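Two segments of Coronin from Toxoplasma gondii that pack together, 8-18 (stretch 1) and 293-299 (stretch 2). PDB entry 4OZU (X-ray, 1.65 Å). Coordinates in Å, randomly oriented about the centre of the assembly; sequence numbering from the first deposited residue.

Stretch 1 (8-18) DVPLIKNLYAE
Stretch 2, residues 293-299: RYYQYHG

Alternate side chains of a β-strand, Y294, Q296 and H298, reach across to the backbone of a largely irregular segment, so the contact is built from side-chain-to-main-chain hydrogen bonds with apolar packing around them. The register runs antiparallel: CA of L11 lies 6.9 Å from CA of H298, CA of I12 6.9 Å from CA of Q296, and CA of L15 9.0 Å from CA of Y294. These separations leave room for side chains between the backbones, and no main-chain pair bonds across them.

Residues 293-298 are extended (phi -92 to -145°, psi 109 to 161°), which directs CA-to-CB of Y294, Q296 and H298 toward stretch 1 and that of Y295 away. Residues 8-12 are also extended but loop; K13 (-92/-20°) breaks the run before strand 16-18.

Q296, buried and with chi1 and chi2 both t and chi3 31°, uses both ends of its amide: NE2 donates to P10 O (2.8 Å, 148°), while OE1 accepts from I12 N (2.9 Å, 167°). A primary amide suits this place because it satisfies a carbonyl and an NH two residues apart. I12 CG1 packs 3.7 Å from Q296 NE2.

Y294 (chi1 37°, chi2 -85°) covers the distance at the wider end. Its OH donates to L15 O (2.9 Å), which lies near the ring plane, and L15 CD2 (chi1 t, chi2 p) packs 3.9 Å from Y294 CE2. A17 N is 3.4 Å from Y294 OH at a poor angle; instead, a water accepts from A17 N (2.9 Å) and donates to Y294 OH (3.2 Å).

H298 (chi1 t, chi2 83°) offers a ring face to L11 CA, 4.2 Å from the ring centroid and 17° off its normal, while V9 O approaches the edge, 3.6 Å from H298 CE1. The contact buries 403 Å² in total.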

# COMPACT_ATOMS: atom_id res chain seq x y z
N ASP A 8 -20.20 -2.64 13.59
CA ASP A 8 -20.28 -3.20 12.24
C ASP A 8 -19.76 -2.19 11.22
O ASP A 8 -19.60 -1.00 11.52
CB ASP A 8 -21.72 -3.60 11.92
CG ASP A 8 -21.83 -4.48 10.69
OD1 ASP A 8 -20.80 -5.02 10.24
OD2 ASP A 8 -22.96 -4.63 10.17
N VAL A 9 -19.48 -2.67 10.01
CA VAL A 9 -18.95 -1.81 8.96
C VAL A 9 -19.99 -0.75 8.57
O VAL A 9 -21.11 -1.09 8.20
CB VAL A 9 -18.55 -2.63 7.71
CG1 VAL A 9 -18.06 -1.71 6.60
CG2 VAL A 9 -17.47 -3.65 8.07
N PRO A 10 -19.62 0.54 8.65
CA PRO A 10 -20.59 1.59 8.35
C PRO A 10 -20.82 1.80 6.86
O PRO A 10 -19.90 1.62 6.06
CB PRO A 10 -19.95 2.84 8.96
CG PRO A 10 -18.50 2.58 8.87
CD PRO A 10 -18.32 1.10 9.06
N LEU A 11 -22.05 2.17 6.51
CA LEU A 11 -22.34 2.66 5.17
C LEU A 11 -21.87 4.10 5.12
O LEU A 11 -22.24 4.90 5.99
CB LEU A 11 -23.83 2.57 4.85
CG LEU A 11 -24.25 3.20 3.53
CD1 LEU A 11 -23.72 2.40 2.35
CD2 LEU A 11 -25.76 3.34 3.46
N ILE A 12 -21.06 4.43 4.13
CA ILE A 12 -20.51 5.77 4.01
C ILE A 12 -20.91 6.39 2.69
O ILE A 12 -20.33 6.10 1.65
CB ILE A 12 -18.98 5.77 4.15
CG1 ILE A 12 -18.58 5.18 5.50
CG2 ILE A 12 -18.43 7.19 4.00
CD1 ILE A 12 -17.10 4.94 5.68
N LYS A 13 -21.92 7.26 2.74
CA LYS A 13 -22.41 7.96 1.56
C LYS A 13 -21.72 9.30 1.38
O LYS A 13 -21.71 9.86 0.28
CB LYS A 13 -23.92 8.17 1.65
CG LYS A 13 -24.74 6.93 1.37
CD LYS A 13 -26.23 7.25 1.39
CE LYS A 13 -27.06 6.13 0.81
NZ LYS A 13 -28.51 6.50 0.75
N ASN A 14 -21.14 9.81 2.46
CA ASN A 14 -20.52 11.13 2.47
C ASN A 14 -19.14 11.05 3.08
O ASN A 14 -18.96 10.54 4.18
CB ASN A 14 -21.37 12.12 3.27
CG ASN A 14 -22.81 12.14 2.81
OD1 ASN A 14 -23.71 11.66 3.50
ND2 ASN A 14 -23.05 12.72 1.63
N LEU A 15 -18.16 11.56 2.35
CA LEU A 15 -16.78 11.58 2.81
C LEU A 15 -16.08 12.69 2.07
O LEU A 15 -16.00 12.65 0.85
CB LEU A 15 -16.09 10.24 2.57
CG LEU A 15 -14.74 10.05 3.23
CD1 LEU A 15 -14.90 9.83 4.72
CD2 LEU A 15 -14.00 8.88 2.59
N TYR A 16 -15.59 13.70 2.79
CA TYR A 16 -14.96 14.82 2.12
C TYR A 16 -13.47 14.88 2.42
O TYR A 16 -13.01 14.49 3.49
CB TYR A 16 -15.65 16.14 2.51
CG TYR A 16 -15.46 16.61 3.93
CD1 TYR A 16 -16.37 16.27 4.92
CD2 TYR A 16 -14.40 17.44 4.27
CE1 TYR A 16 -16.22 16.73 6.22
CE2 TYR A 16 -14.24 17.90 5.57
CZ TYR A 16 -15.15 17.54 6.54
OH TYR A 16 -15.01 17.99 7.83
N ALA A 17 -12.73 15.33 1.42
CA ALA A 17 -11.29 15.47 1.53
C ALA A 17 -10.95 16.86 2.04
O ALA A 17 -11.45 17.85 1.51
CB ALA A 17 -10.63 15.22 0.18
N GLU A 18 -10.11 16.94 3.07
CA GLU A 18 -9.66 18.23 3.60
C GLU A 18 -8.14 18.26 3.67
O GLU A 18 -7.52 17.52 4.44
CB GLU A 18 -10.26 18.48 4.98
CG GLU A 18 -9.84 19.81 5.58
CD GLU A 18 -10.64 20.18 6.81
OE1 GLU A 18 -10.68 19.37 7.76
OE2 GLU A 18 -11.22 21.28 6.83
N ARG A 293 -10.07 10.17 -6.65
CA ARG A 293 -11.46 9.85 -6.37
C ARG A 293 -11.56 8.56 -5.57
O ARG A 293 -10.66 7.72 -5.58
CB ARG A 293 -12.28 9.75 -7.65
CG ARG A 293 -11.81 8.72 -8.64
CD ARG A 293 -12.69 8.77 -9.88
NE ARG A 293 -14.10 8.56 -9.55
CZ ARG A 293 -15.10 8.64 -10.42
NH1 ARG A 293 -14.87 8.94 -11.70
NH2 ARG A 293 -16.35 8.43 -10.02
N TYR A 294 -12.67 8.42 -4.86
CA TYR A 294 -12.87 7.27 -4.02
C TYR A 294 -14.30 6.75 -4.04
O TYR A 294 -15.26 7.47 -4.37
CB TYR A 294 -12.45 7.58 -2.58
CG TYR A 294 -12.77 8.97 -2.11
CD1 TYR A 294 -11.90 10.03 -2.37
CD2 TYR A 294 -13.92 9.24 -1.36
CE1 TYR A 294 -12.18 11.31 -1.92
CE2 TYR A 294 -14.20 10.51 -0.91
CZ TYR A 294 -13.33 11.54 -1.19
OH TYR A 294 -13.62 12.81 -0.74
N TYR A 295 -14.39 5.47 -3.69
CA TYR A 295 -15.59 4.67 -3.76
C TYR A 295 -15.74 3.96 -2.43
O TYR A 295 -14.75 3.82 -1.70
CB TYR A 295 -15.50 3.63 -4.88
CG TYR A 295 -15.19 4.19 -6.24
CD1 TYR A 295 -13.90 4.53 -6.61
CD2 TYR A 295 -16.20 4.36 -7.18
CE1 TYR A 295 -13.62 5.05 -7.86
CE2 TYR A 295 -15.94 4.87 -8.43
CZ TYR A 295 -14.65 5.21 -8.77
OH TYR A 295 -14.40 5.71 -10.03
N GLN A 296 -16.93 3.48 -2.12
CA GLN A 296 -17.07 2.50 -1.04
C GLN A 296 -17.52 1.17 -1.59
O GLN A 296 -18.50 1.09 -2.31
CB GLN A 296 -18.05 2.95 0.04
CG GLN A 296 -17.93 2.04 1.27
CD GLN A 296 -18.96 2.31 2.34
OE1 GLN A 296 -20.08 2.73 2.05
NE2 GLN A 296 -18.58 2.06 3.59
N TYR A 297 -16.77 0.13 -1.21
CA TYR A 297 -17.16 -1.25 -1.47
C TYR A 297 -17.93 -1.71 -0.24
O TYR A 297 -17.36 -1.87 0.83
CB TYR A 297 -15.93 -2.11 -1.72
CG TYR A 297 -16.18 -3.53 -2.19
CD1 TYR A 297 -17.11 -3.80 -3.18
CD2 TYR A 297 -15.43 -4.58 -1.68
CE1 TYR A 297 -17.31 -5.10 -3.62
CE2 TYR A 297 -15.63 -5.87 -2.11
CZ TYR A 297 -16.57 -6.13 -3.08
OH TYR A 297 -16.75 -7.42 -3.51
N HIS A 298 -19.24 -1.89 -0.40
CA HIS A 298 -20.12 -2.17 0.72
C HIS A 298 -21.23 -3.10 0.26
O HIS A 298 -21.85 -2.87 -0.77
CB HIS A 298 -20.72 -0.87 1.27
CG HIS A 298 -21.50 -1.06 2.54
ND1 HIS A 298 -20.90 -1.12 3.78
CD2 HIS A 298 -22.83 -1.18 2.75
CE1 HIS A 298 -21.84 -1.28 4.71
NE2 HIS A 298 -23.01 -1.32 4.11
N GLY A 299 -21.46 -4.16 1.03
CA GLY A 299 -22.50 -5.11 0.68
C GLY A 299 -22.25 -5.77 -0.66
O GLY A 299 -23.19 -6.21 -1.32
O HOH W 1 -14.25 15.93 -0.96